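Local coordinates for protein sulfoquinovosidase (Escherichia coli, PDB 5AEG) that hydrolyses sulfoquinovosyl diacylglycerides and simple sulfoquinovosides such as sulfoquinovosyl glycerol, releasing sulfoquinovose for sulfoglycolysis, at residues N36-I41 and I117-A122; L520-C525 and A653-P658. All blocks are in the same frame, centred on the assembly; numbering follows the deposited sequence.

Contact 1 (N36-I41 and I117-A122); sequences NPCLWI and IWLRLA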
loop_
_atom_site.group_PDB
_atom_site.type_symbol
_atom_site.label_atom_id
_atom_site.label_comp_id
_atom_site.label_asym_id
_atom_site.label_seq_id
_atom_site.Cartn_x
_atom_site.Cartn_y
_atom_site.Cartn_z
ATOM N N ASN A 36 -18.289 -9.869 31.642
ATOM C CA ASN A 36 -17.312 -9.721 30.533
ATOM C C ASN A 36 -17.980 -9.222 29.285
ATOM O O ASN A 36 -18.310 -9.972 28.389
ATOM C CB ASN A 36 -16.493 -11.007 30.365
ATOM C CG ASN A 36 -15.404 -11.119 31.462
ATOM O OD1 ASN A 36 -14.723 -10.141 31.792
ATOM N ND2 ASN A 36 -15.280 -12.285 32.063
ATOM N N PRO A 37 -18.314 -7.924 29.264
ATOM C CA PRO A 37 -19.036 -7.390 28.119
ATOM C C PRO A 37 -18.148 -7.374 26.845
ATOM O O PRO A 37 -16.900 -7.408 26.934
ATOM C CB PRO A 37 -19.382 -5.934 28.560
ATOM C CG PRO A 37 -18.432 -5.623 29.635
ATOM C CD PRO A 37 -17.992 -6.902 30.259
ATOM N N CYS A 38 -18.797 -7.288 25.713
ATOM C CA CYS A 38 -18.165 -7.228 24.452
ATOM C C CYS A 38 -18.241 -5.825 23.919
ATOM O O CYS A 38 -17.538 -5.514 22.924
ATOM C CB CYS A 38 -18.827 -8.173 23.476
ATOM S SG CYS A 38 -20.438 -7.790 22.781
ATOM N N LEU A 39 -19.031 -4.946 24.572
ATOM C CA LEU A 39 -19.269 -3.603 23.980
ATOM C C LEU A 39 -19.232 -2.479 24.953
ATOM O O LEU A 39 -19.774 -2.591 26.060
ATOM C CB LEU A 39 -20.523 -3.592 23.170
ATOM C CG LEU A 39 -21.056 -2.321 22.558
ATOM C CD1 LEU A 39 -20.175 -1.814 21.395
ATOM C CD2 LEU A 39 -22.436 -2.510 22.018
ATOM N N TRP A 40 -18.438 -1.433 24.598
ATOM C CA TRP A 40 -18.406 -0.176 25.302
ATOM C C TRP A 40 -18.715 0.935 24.294
ATOM O O TRP A 40 -18.345 0.860 23.117
ATOM C CB TRP A 40 -17.015 0.131 25.940
ATOM C CG TRP A 40 -16.492 -0.713 27.025
ATOM C CD1 TRP A 40 -16.283 -0.328 28.275
ATOM C CD2 TRP A 40 -16.056 -2.081 26.940
ATOM N NE1 TRP A 40 -15.718 -1.330 29.013
ATOM C CE2 TRP A 40 -15.612 -2.449 28.226
ATOM C CE3 TRP A 40 -16.031 -3.026 25.916
ATOM C CZ2 TRP A 40 -15.121 -3.723 28.530
ATOM C CZ3 TRP A 40 -15.548 -4.297 26.182
ATOM C CH2 TRP A 40 -15.057 -4.630 27.477
ATOM N N ILE A 41 -19.456 1.961 24.726
ATOM C CA ILE A 41 -19.663 3.152 23.948
ATOM C C ILE A 41 -19.341 4.401 24.793
ATOM O O ILE A 41 -19.261 4.365 26.002
ATOM C CB ILE A 41 -21.053 3.235 23.310
ATOM C CG1 ILE A 41 -22.181 3.479 24.353
ATOM C CG2 ILE A 41 -21.369 1.919 22.628
ATOM C CD1 ILE A 41 -23.530 3.840 23.702
ATOM N N ILE A 117 -16.935 3.797 19.958
ATOM C CA ILE A 117 -17.356 2.439 20.113
ATOM C C ILE A 117 -16.064 1.645 20.403
ATOM O O ILE A 117 -14.993 1.860 19.768
ATOM C CB ILE A 117 -18.067 1.870 18.846
ATOM C CG1 ILE A 117 -19.445 2.441 18.581
ATOM C CG2 ILE A 117 -18.002 0.317 18.860
ATOM C CD1 ILE A 117 -19.878 2.361 17.089
ATOM N N TRP A 118 -16.142 0.705 21.333
ATOM C CA TRP A 118 -15.116 -0.343 21.497
ATOM C C TRP A 118 -15.806 -1.680 21.450
ATOM O O TRP A 118 -16.726 -1.923 22.262
ATOM C CB TRP A 118 -14.380 -0.233 22.804
ATOM C CG TRP A 118 -13.649 1.025 23.098
ATOM C CD1 TRP A 118 -12.248 1.184 23.081
ATOM C CD2 TRP A 118 -14.185 2.314 23.474
ATOM N NE1 TRP A 118 -11.933 2.472 23.402
ATOM C CE2 TRP A 118 -13.075 3.189 23.670
ATOM C CE3 TRP A 118 -15.463 2.804 23.703
ATOM C CZ2 TRP A 118 -13.221 4.493 24.096
ATOM C CZ3 TRP A 118 -15.609 4.098 24.088
ATOM C CH2 TRP A 118 -14.486 4.944 24.295
ATOM N N LEU A 119 -15.422 -2.559 20.507
ATOM C CA LEU A 119 -16.018 -3.853 20.370
ATOM C C LEU A 119 -14.963 -4.902 20.456
ATOM O O LEU A 119 -13.963 -4.795 19.741
ATOM C CB LEU A 119 -16.721 -3.923 19.030
ATOM C CG LEU A 119 -17.312 -5.289 18.630
ATOM C CD1 LEU A 119 -18.589 -5.624 19.432
ATOM C CD2 LEU A 119 -17.665 -5.293 17.149
ATOM N N ARG A 120 -15.163 -5.903 21.327
ATOM C CA ARG A 120 -14.280 -7.064 21.431
ATOM C C ARG A 120 -14.812 -8.271 20.661
ATOM O O ARG A 120 -15.985 -8.725 20.777
ATOM C CB ARG A 120 -13.898 -7.442 22.883
ATOM C CG ARG A 120 -13.363 -6.317 23.718
ATOM C CD ARG A 120 -12.947 -6.734 25.091
ATOM N NE ARG A 120 -12.211 -5.661 25.716
ATOM C CZ ARG A 120 -11.735 -5.749 26.957
ATOM N NH1 ARG A 120 -11.956 -6.819 27.684
ATOM N NH2 ARG A 120 -11.056 -4.767 27.482
ATOM N N LEU A 121 -13.916 -8.812 19.856
ATOM C CA LEU A 121 -14.076 -10.038 19.186
ATOM C C LEU A 121 -13.329 -11.146 19.903
ATOM O O LEU A 121 -12.205 -10.996 20.357
ATOM C CB LEU A 121 -13.588 -9.963 17.717
ATOM C CG LEU A 121 -14.147 -8.826 16.867
ATOM C CD1 LEU A 121 -13.541 -8.933 15.471
ATOM C CD2 LEU A 121 -15.644 -8.885 16.769
ATOM N N ALA A 122 -13.965 -12.307 20.051
ATOM C CA ALA A 122 -13.323 -13.388 20.747
ATOM C C ALA A 122 -12.051 -13.816 19.868
ATOM O O ALA A 122 -12.108 -13.747 18.657
ATOM C CB ALA A 122 -14.272 -14.569 20.871
#
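W40 lays the outer corner of its six-membered ring over the guanidinium of R120, on the same face of the sheet that carries W118. CH2 of W40 sits above the centre of the R120 guanidinium, 3.5 Å from its CZ, while the two planes are inclined by 42°; this is a corner on a face, not a parallel stack. The R120 chain, extended from CG to NE, rises past the ring, with CD of R120 3.7 Å from CZ3 of W40. CG of W40 stands anti to its carbonyl carbon (chi1 -65°), beside the backbone N; the rotation about CB-CG then brings the CZ3-CH2 corner to R120. P37 CG lies over one ring face near the rim. The neighbouring indole, W118, meets W40 differently: its CE3 lies 3.8 Å from CB of W40, and its edge is directed at W40 O and at the carbonyl carbon of I41.

Beneath the side chains strands 39-41 and 117-122 run antiparallel, their axes 4.7 Å apart at closest approach. W40 and W118 form the hydrogen-bonded pair, W40 N to W118 O at 2.9 Å and W118 N to W40 O at 2.8 Å. R120 N to C38 O adds a third bond, nearly straight at 171°. On the other face, CD1 of L39 reaches CG2 of I117 at 4.0 Å, among apolar neighbours that include L107 of strand 103-109.

This is strand pairing within the N-terminal beta domain, away from the catalytic centre. R120 forms a salt bridge through NE with E214 and a cation-pi contact with Y212, and K64 makes cation-pi contacts with both indoles. The chemistry therefore splits by face: L39, I117 and L119 are buried, whereas the tryptophan face, partly exposed, combines aromatic surface with charge, and E214 probably stabilises the cation of R120.

Contact 2 (L520-C525 and A653-P658); sequences LLLRWC and APIGKP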
loop_
_atom_site.group_PDB
_atom_site.type_symbol
_atom_site.label_atom_id
_atom_site.label_comp_id
_atom_site.label_asym_id
_atom_site.label_seq_id
_atom_site.Cartn_x
_atom_site.Cartn_y
_atom_site.Cartn_z
ATOM N N LEU A 520 23.917 -0.646 -1.914
ATOM C CA LEU A 520 22.423 -0.615 -1.690
ATOM C C LEU A 520 21.659 -0.644 -3.009
ATOM O O LEU A 520 20.707 -1.410 -3.153
ATOM C CB LEU A 520 22.043 0.564 -0.788
ATOM C CG LEU A 520 20.550 0.612 -0.434
ATOM C CD1 LEU A 520 20.186 -0.655 0.356
ATOM C CD2 LEU A 520 20.290 1.878 0.417
ATOM N N LEU A 521 22.073 0.156 -4.007
ATOM C CA LEU A 521 21.431 0.153 -5.258
ATOM C C LEU A 521 21.427 -1.248 -5.883
ATOM O O LEU A 521 20.429 -1.681 -6.402
ATOM C CB LEU A 521 22.098 1.126 -6.254
ATOM C CG LEU A 521 21.397 1.332 -7.571
ATOM C CD1 LEU A 521 20.005 1.998 -7.372
ATOM C CD2 LEU A 521 22.212 2.240 -8.494
ATOM N N LEU A 522 22.568 -1.914 -5.893
ATOM C CA LEU A 522 22.714 -3.217 -6.539
ATOM C C LEU A 522 21.963 -4.315 -5.807
ATOM O O LEU A 522 21.297 -5.124 -6.460
ATOM C CB LEU A 522 24.207 -3.592 -6.705
ATOM C CG LEU A 522 25.035 -2.575 -7.516
ATOM C CD1 LEU A 522 26.347 -3.200 -7.943
ATOM C CD2 LEU A 522 24.383 -1.983 -8.711
ATOM N N ARG A 523 21.997 -4.317 -4.488
ATOM C CA ARG A 523 21.177 -5.261 -3.729
ATOM C C ARG A 523 19.650 -5.016 -3.949
ATOM O O ARG A 523 18.860 -5.954 -3.990
ATOM C CB ARG A 523 21.489 -5.133 -2.274
ATOM C CG ARG A 523 22.757 -5.798 -1.868
ATOM C CD ARG A 523 22.733 -7.285 -1.977
ATOM N NE ARG A 523 23.861 -7.829 -1.186
ATOM C CZ ARG A 523 24.343 -9.072 -1.293
ATOM N NH1 ARG A 523 23.798 -9.904 -2.138
ATOM N NH2 ARG A 523 25.372 -9.464 -0.527
ATOM N N TRP A 524 19.245 -3.739 -4.095
ATOM C CA TRP A 524 17.865 -3.441 -4.321
ATOM C C TRP A 524 17.441 -3.858 -5.709
ATOM O O TRP A 524 16.323 -4.347 -5.920
ATOM C CB TRP A 524 17.551 -1.946 -4.087
ATOM C CG TRP A 524 16.225 -1.669 -3.506
ATOM C CD1 TRP A 524 15.013 -2.009 -3.980
ATOM C CD2 TRP A 524 15.994 -0.856 -2.375
ATOM N NE1 TRP A 524 14.004 -1.491 -3.192
ATOM C CE2 TRP A 524 14.567 -0.784 -2.185
ATOM C CE3 TRP A 524 16.835 -0.190 -1.515
ATOM C CZ2 TRP A 524 13.981 -0.085 -1.161
ATOM C CZ3 TRP A 524 16.247 0.514 -0.428
ATOM C CH2 TRP A 524 14.834 0.541 -0.276
ATOM N N CYS A 525 18.362 -3.705 -6.681
ATOM C CA CYS A 525 18.105 -4.171 -8.023
ATOM C C CYS A 525 17.885 -5.691 -7.994
ATOM O O CYS A 525 17.033 -6.198 -8.701
ATOM C CB CYS A 525 19.282 -3.801 -8.961
ATOM S SG CYS A 525 18.892 -4.159 -10.691
ATOM N N ALA A 653 25.747 -15.507 -1.098
ATOM C CA ALA A 653 24.853 -14.517 -1.657
ATOM C C ALA A 653 25.629 -13.274 -2.132
ATOM O O ALA A 653 25.445 -12.131 -1.579
ATOM C CB ALA A 653 23.771 -14.143 -0.606
ATOM N N PRO A 654 26.527 -13.463 -3.097
ATOM C CA PRO A 654 27.137 -12.220 -3.603
ATOM C C PRO A 654 26.096 -11.392 -4.378
ATOM O O PRO A 654 25.052 -11.940 -4.835
ATOM C CB PRO A 654 28.239 -12.739 -4.538
ATOM C CG PRO A 654 27.729 -14.055 -5.026
ATOM C CD PRO A 654 26.937 -14.659 -3.887
ATOM N N ILE A 655 26.411 -10.111 -4.603
ATOM C CA ILE A 655 25.547 -9.244 -5.413
ATOM C C ILE A 655 25.371 -9.859 -6.784
ATOM O O ILE A 655 26.326 -10.374 -7.400
ATOM C CB ILE A 655 26.154 -7.824 -5.466
ATOM C CG1 ILE A 655 25.949 -7.124 -4.109
ATOM C CG2 ILE A 655 25.543 -7.022 -6.562
ATOM C CD1 ILE A 655 26.913 -6.022 -3.864
ATOM N N GLY A 656 24.162 -9.896 -7.277
ATOM C CA GLY A 656 23.813 -10.504 -8.567
ATOM C C GLY A 656 23.352 -11.997 -8.460
ATOM O O GLY A 656 22.844 -12.571 -9.439
ATOM N N LYS A 657 23.581 -12.615 -7.309
ATOM C CA LYS A 657 23.114 -14.010 -7.007
ATOM C C LYS A 657 22.281 -14.000 -5.711
ATOM O O LYS A 657 22.672 -14.557 -4.691
ATOM C CB LYS A 657 24.327 -14.929 -6.909
ATOM C CG LYS A 657 25.026 -15.016 -8.231
ATOM C CD LYS A 657 26.265 -15.894 -8.233
ATOM C CE LYS A 657 26.906 -15.756 -9.604
ATOM N NZ LYS A 657 27.932 -16.805 -9.721
ATOM N N PRO A 658 21.106 -13.353 -5.776
ATOM C CA PRO A 658 20.272 -13.176 -4.571
ATOM C C PRO A 658 19.743 -14.553 -4.111
ATOM O O PRO A 658 19.726 -15.509 -4.895
ATOM C CB PRO A 658 19.113 -12.366 -5.045
ATOM C CG PRO A 658 19.090 -12.464 -6.537
ATOM C CD PRO A 658 20.563 -12.620 -6.893
#
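R523 reaches from helix 518-528 to the carbonyl of A653. Its CG stands anti to its own carbonyl carbon, and the chain then bends at chi2 (-67°), beyond which the side chain runs past I655. Beyond CB, the first atom to meet the loop is CG, 4.1 Å from CG1 of I655; CD and NE pass obliquely over the same methylene, NE of R523 at 3.7 Å from CG1 of I655. CZ has that CG1 over one face of the guanidinium, toward its rim. At the tip, both terminal nitrogens grip one oxygen end-on through hydrogen bonds, NH1 of R523 2.8 Å and NH2 of R523 2.9 Å from A653 O. Both bonds are clearly bent (N-H...O 146° and 142°), as two donors of one guanidinium sharing an acceptor must be. The oxygen lies in the guanidinium plane, while NH2 approaches nearly along the C=O axis and NH1 from above the carbonyl plane.

The other branch of I655, CG2, packs on CB of L522 at 3.7 Å. I655 and G656 are the central pair of the type II turn from P654 to K657; G656 N donates a hydrogen bond to OD2 of D526, also on helix 518-528. The contact thus joins the TIM-barrel domain to the C-terminal beta domain, and a buried arginine is held there by a neutral carbonyl, whose oxygen it probably polarises.

Overall arrangement
Contact 1 and contact 2 share no element and lie on opposite sides of the chain's centre, their own centres about 48 Å apart. The pairing of 36-41 with 117-122 is internal to the N-terminal beta domain and partly buried; that of 520-525 with 653-658 is a buried interface between two domains, helix against loop. Backbone hydrogen bonds carry the first, with side chains sorted onto two faces, while the second has no backbone-to-backbone bond between its segments and relies on an arginine side chain. Each uses an arginine, but R120 offers its guanidinium face to an aromatic ring and R523 the edge to a carbonyl oxygen.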